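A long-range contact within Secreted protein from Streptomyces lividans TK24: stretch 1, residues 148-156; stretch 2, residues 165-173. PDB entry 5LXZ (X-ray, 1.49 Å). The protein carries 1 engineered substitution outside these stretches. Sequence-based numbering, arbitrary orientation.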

ATOM      1  N   VAL A 148      22.157  20.236  20.302  1.00 17.96           N
ATOM      2  CA  VAL A 148      21.096  20.724  19.459  1.00 18.28           C
ATOM      3  C   VAL A 148      20.522  22.009  20.012  1.00 19.39           C
ATOM      4  O   VAL A 148      20.248  22.121  21.233  1.00 17.86           O
ATOM      5  CB  VAL A 148      19.955  19.688  19.244  1.00 18.40           C
ATOM      6  CG1 VAL A 148      19.297  19.272  20.562  1.00 19.24           C
ATOM      7  CG2 VAL A 148      18.920  20.212  18.225  1.00 18.91           C
ATOM      8  N   LEU A 149      20.326  22.940  19.091  1.00 20.59           N
ATOM      9  CA  LEU A 149      19.737  24.223  19.344  1.00 23.33           C
ATOM     10  C   LEU A 149      18.294  24.152  18.917  1.00 22.86           C
ATOM     11  O   LEU A 149      17.994  24.028  17.727  1.00 26.29           O
ATOM     12  CB  LEU A 149      20.449  25.300  18.528  1.00 25.46           C
ATOM     13  CG  LEU A 149      19.789  26.677  18.585  1.00 27.31           C
ATOM     14  CD1 LEU A 149      19.937  27.196  20.008  1.00 28.45           C
ATOM     15  CD2 LEU A 149      20.428  27.628  17.578  0.50 26.72           C
ATOM     16  N   VAL A 150      17.392  24.222  19.889  1.00 21.02           N
ATOM     17  CA  VAL A 150      15.982  24.171  19.609  1.00 20.80           C
ATOM     18  C   VAL A 150      15.474  25.587  19.691  1.00 21.69           C
ATOM     19  O   VAL A 150      15.564  26.195  20.765  1.00 22.38           O
ATOM     20  CB  VAL A 150      15.214  23.299  20.627  1.00 19.91           C
ATOM     21  CG1 VAL A 150      13.797  23.067  20.107  1.00 19.51           C
ATOM     22  CG2 VAL A 150      15.937  21.998  20.902  1.00 19.81           C
ATOM     23  N   PRO A 151      14.964  26.120  18.574  1.00 22.51           N
ATOM     24  CA  PRO A 151      14.583  27.545  18.585  1.00 22.84           C
ATOM     25  C   PRO A 151      13.426  27.811  19.505  1.00 23.18           C
ATOM     26  O   PRO A 151      12.668  26.890  19.886  1.00 20.13           O
ATOM     27  CB  PRO A 151      14.157  27.845  17.141  1.00 24.08           C
ATOM     28  CG  PRO A 151      14.417  26.600  16.349  1.00 24.91           C
ATOM     29  CD  PRO A 151      14.703  25.466  17.276  1.00 22.99           C
ATOM     30  N   ARG A 152      13.276  29.082  19.863  1.00 22.68           N
ATOM     31  CA  ARG A 152      12.099  29.551  20.552  1.00 22.29           C
ATOM     32  C   ARG A 152      10.863  29.154  19.773  1.00 21.45           C
ATOM     33  O   ARG A 152      10.895  29.041  18.556  1.00 21.67           O
ATOM     34  CB  ARG A 152      12.135  31.090  20.728  1.00 25.39           C
ATOM     35  CG  ARG A 152      11.912  31.907  19.470  0.50 28.13           C
ATOM     36  CD  ARG A 152      12.192  33.389  19.716  0.50 30.37           C
ATOM     37  NE  ARG A 152      11.499  34.219  18.729  1.00 34.01           N
ATOM     38  CZ  ARG A 152      12.054  34.705  17.617  1.00 35.17           C
ATOM     39  NH1 ARG A 152      13.328  34.460  17.344  0.50 35.26           N
ATOM     40  NH2 ARG A 152      11.336  35.446  16.777  0.50 34.89           N
ATOM     41  N   ALA A 153       9.776  28.926  20.497  1.00 19.57           N
ATOM     42  CA  ALA A 153       8.467  28.821  19.913  1.00 22.16           C
ATOM     43  C   ALA A 153       8.137  30.150  19.238  1.00 26.15           C
ATOM     44  O   ALA A 153       8.504  31.190  19.748  1.00 25.59           O
ATOM     45  CB  ALA A 153       7.442  28.481  20.972  1.00 22.03           C
ATOM     46  N   GLU A 154       7.512  30.073  18.068  1.00 28.95           N
ATOM     47  CA  GLU A 154       7.157  31.264  17.276  1.00 30.95           C
ATOM     48  C   GLU A 154       5.721  31.622  17.592  1.00 33.40           C
ATOM     49  O   GLU A 154       4.814  30.796  17.475  1.00 30.93           O
ATOM     50  CB  GLU A 154       7.304  31.014  15.769  1.00 33.22           C
ATOM     51  N   LYS A 155       5.517  32.875  17.987  1.00 35.23           N
ATOM     52  CA  LYS A 155       4.182  33.389  18.253  1.00 36.47           C
ATOM     53  C   LYS A 155       3.524  33.586  16.900  1.00 38.55           C
ATOM     54  O   LYS A 155       4.146  34.138  15.979  1.00 38.34           O
ATOM     55  CB  LYS A 155       4.262  34.707  19.029  1.00 35.18           C
ATOM     56  CG  LYS A 155       4.992  34.605  20.366  1.00 33.65           C
ATOM     57  N   VAL A 156       2.297  33.084  16.753  1.00 40.36           N
ATOM     58  CA  VAL A 156       1.523  33.320  15.524  1.00 41.16           C
ATOM     59  C   VAL A 156       0.376  34.278  15.870  1.00 43.39           C
ATOM     60  O   VAL A 156      -0.248  34.171  16.939  1.00 39.61           O
ATOM     61  CB  VAL A 156       1.052  32.012  14.825  0.50 41.90           C
ATOM     62  CG1 VAL A 156       0.197  31.156  15.735  0.50 42.50           C
ATOM     63  CG2 VAL A 156       0.315  32.311  13.522  0.50 41.12           C
TER
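Stretch 2 165-173: VRNDPGLGR

Stretch 2 runs back along stretch 1, extended from Arg166 to Arg173, in two strand segments, 165-168 and 170-173, joined at Pro169; Val165 (phi/psi -99/-65) departs from the extended form. Strand 165-168 is antiparallel to strand 154-156: their N-to-C directions differ by 156° (signed crossing angle 156°), and the axes approach to 4.7 Å. Strand 170-173 runs against strand 148-150 at 165°, but 6.0 Å away at closest.

Hydrogen bonds with placed hydrogens define the first pairing. Glu154 and Asp168 satisfy each other's backbone: Glu154 N donates to Asp168 O (2.9 Å, 148° at the hydrogen), and Asp168 N donates to Glu154 O (3.0 Å, 144°). Glu154 O also receives a CA-H...O contact from Asn167 CA at 3.5 Å. Lys155 and Asn167 form the intervening non-hydrogen-bonded pair, with CA atoms 4.6 Å apart, and Lys155 CG lies 3.5 Å from Asn167 OD1. Further along, Val156 N donates to Arg166 O (2.9 Å, 175°), whereas Val156 O accepts from Val165 N (2.9 Å, 166°).

The side chains of Val156, Arg166 and Asp168 share one face of this sheet with Glu154, which is modelled only to CB. There Arg166 NE donates to Asp168 OD1 at 3.0 Å and 147°, a salt bridge within stretch 2. Val156 CG1 covers one face of the guanidinium and lies 3.3 Å from Arg166 CG.

No hydrogen bond links the second pair of strands. Just beyond Val150, in the loop, Pro151 O receives a nearly linear CA-H...O contact from Gly170 CA (3.3 Å, 168°). Glycine permits this approach: an ideal CB on Gly170 would lie 1.8 Å from Pro151 O, a clash. Val150 CG1 packs 3.7 Å from Gly170 O, and Val148 CG2 reaches Arg173 O at 3.8 Å. Arg173 NH1 and NH2 are hydrogen-bonded elsewhere in the structure.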

ATOM      1  N   VAL A 165      -2.650  34.311  18.638  1.00 50.99           N
ATOM      2  CA  VAL A 165      -3.437  33.086  18.488  1.00 51.78           C
ATOM      3  C   VAL A 165      -2.846  32.025  19.416  1.00 51.84           C
ATOM      4  O   VAL A 165      -3.491  31.610  20.380  1.00 50.93           O
ATOM      5  CB  VAL A 165      -3.461  32.583  17.013  1.00 52.33           C
ATOM      6  CG1 VAL A 165      -4.411  31.397  16.851  1.00 51.85           C
ATOM      7  CG2 VAL A 165      -3.867  33.703  16.063  1.00 51.16           C
ATOM      8  N   ARG A 166      -1.605  31.631  19.124  1.00 49.78           N
ATOM      9  CA  ARG A 166      -0.928  30.519  19.810  1.00 49.72           C
ATOM     10  C   ARG A 166       0.581  30.589  19.557  1.00 48.04           C
ATOM     11  O   ARG A 166       1.065  31.428  18.772  1.00 43.13           O
ATOM     12  CB  ARG A 166      -1.445  29.163  19.289  1.00 49.09           C
ATOM     13  CG  ARG A 166      -1.093  28.945  17.821  1.00 48.76           C
ATOM     14  CD  ARG A 166      -1.509  27.603  17.251  1.00 49.00           C
ATOM     15  NE  ARG A 166      -1.043  27.511  15.862  1.00 48.64           N
ATOM     16  CZ  ARG A 166      -1.620  28.105  14.818  1.00 48.19           C
ATOM     17  NH1 ARG A 166      -2.719  28.848  14.967  1.00 49.45           N
ATOM     18  NH2 ARG A 166      -1.093  27.961  13.605  1.00 49.44           N
ATOM     19  N   ASN A 167       1.293  29.666  20.208  1.00 45.56           N
ATOM     20  CA  ASN A 167       2.707  29.388  19.945  1.00 41.56           C
ATOM     21  C   ASN A 167       2.880  28.089  19.181  1.00 39.37           C
ATOM     22  O   ASN A 167       2.470  27.035  19.668  1.00 37.70           O
ATOM     23  CB  ASN A 167       3.453  29.244  21.270  1.00 41.63           C
ATOM     24  CG  ASN A 167       3.405  30.500  22.102  1.00 41.95           C
ATOM     25  OD1 ASN A 167       3.525  31.608  21.567  1.00 42.82           O
ATOM     26  ND2 ASN A 167       3.242  30.346  23.415  1.00 40.52           N
ATOM     27  N   ASP A 168       3.486  28.175  17.995  1.00 36.20           N
ATOM     28  CA  ASP A 168       4.010  27.012  17.288  1.00 34.89           C
ATOM     29  C   ASP A 168       5.340  26.635  17.915  1.00 31.43           C
ATOM     30  O   ASP A 168       6.259  27.469  17.942  1.00 28.18           O
ATOM     31  CB  ASP A 168       4.233  27.326  15.807  1.00 36.36           C
ATOM     32  CG  ASP A 168       2.947  27.297  14.997  1.00 40.97           C
ATOM     33  OD1 ASP A 168       1.888  26.909  15.545  1.00 43.27           O
ATOM     34  OD2 ASP A 168       3.012  27.665  13.804  1.00 41.63           O
ATOM     35  N   PRO A 169       5.476  25.376  18.389  1.00 28.04           N
ATOM     36  CA  PRO A 169       6.723  25.069  19.097  1.00 25.35           C
ATOM     37  C   PRO A 169       7.918  25.162  18.182  1.00 21.53           C
ATOM     38  O   PRO A 169       7.807  24.884  16.993  1.00 21.01           O
ATOM     39  CB  PRO A 169       6.516  23.627  19.590  1.00 27.43           C
ATOM     40  CG  PRO A 169       5.454  23.060  18.705  1.00 30.20           C
ATOM     41  CD  PRO A 169       4.560  24.216  18.356  1.00 29.89           C
ATOM     42  N   GLY A 170       9.043  25.578  18.721  1.00 18.12           N
ATOM     43  CA  GLY A 170      10.282  25.487  18.005  1.00 17.29           C
ATOM     44  C   GLY A 170      10.642  24.004  17.876  1.00 16.80           C
ATOM     45  O   GLY A 170      10.371  23.210  18.807  1.00 15.48           O
ATOM     46  N   LEU A 171      11.270  23.659  16.758  1.00 15.93           N
ATOM     47  CA  LEU A 171      11.604  22.273  16.406  1.00 15.44           C
ATOM     48  C   LEU A 171      13.063  22.179  16.084  1.00 15.90           C
ATOM     49  O   LEU A 171      13.580  22.966  15.266  1.00 17.34           O
ATOM     50  CB  LEU A 171      10.769  21.809  15.211  1.00 15.52           C
ATOM     51  CG  LEU A 171       9.244  21.833  15.339  1.00 16.31           C
ATOM     52  CD1 LEU A 171       8.562  21.405  14.049  1.00 16.93           C
ATOM     53  CD2 LEU A 171       8.740  20.984  16.490  1.00 16.41           C
ATOM     54  N   GLY A 172      13.745  21.248  16.724  1.00 14.21           N
ATOM     55  CA  GLY A 172      15.137  20.973  16.481  1.00 15.73           C
ATOM     56  C   GLY A 172      15.360  19.483  16.342  1.00 16.51           C
ATOM     57  O   GLY A 172      15.071  18.740  17.273  1.00 18.53           O
ATOM     58  N   ARG A 173      15.896  19.054  15.212  1.00 15.94           N
ATOM     59  CA  ARG A 173      16.205  17.645  14.991  1.00 15.71           C
ATOM     60  C   ARG A 173      17.595  17.281  15.420  1.00 15.07           C
ATOM     61  O   ARG A 173      18.547  18.003  15.126  1.00 17.23           O
ATOM     62  CB  ARG A 173      16.008  17.286  13.527  1.00 18.54           C
ATOM     63  CG  ARG A 173      14.603  17.591  13.076  1.00 21.66           C
ATOM     64  CD  ARG A 173      14.200  16.973  11.767  1.00 23.69           C
ATOM     65  NE  ARG A 173      15.290  16.920  10.806  1.00 26.32           N
ATOM     66  CZ  ARG A 173      15.303  16.162   9.708  1.00 27.87           C
ATOM     67  NH1 ARG A 173      14.253  15.385   9.364  1.00 27.21           N
ATOM     68  NH2 ARG A 173      16.376  16.211   8.924  1.00 30.41           N
TER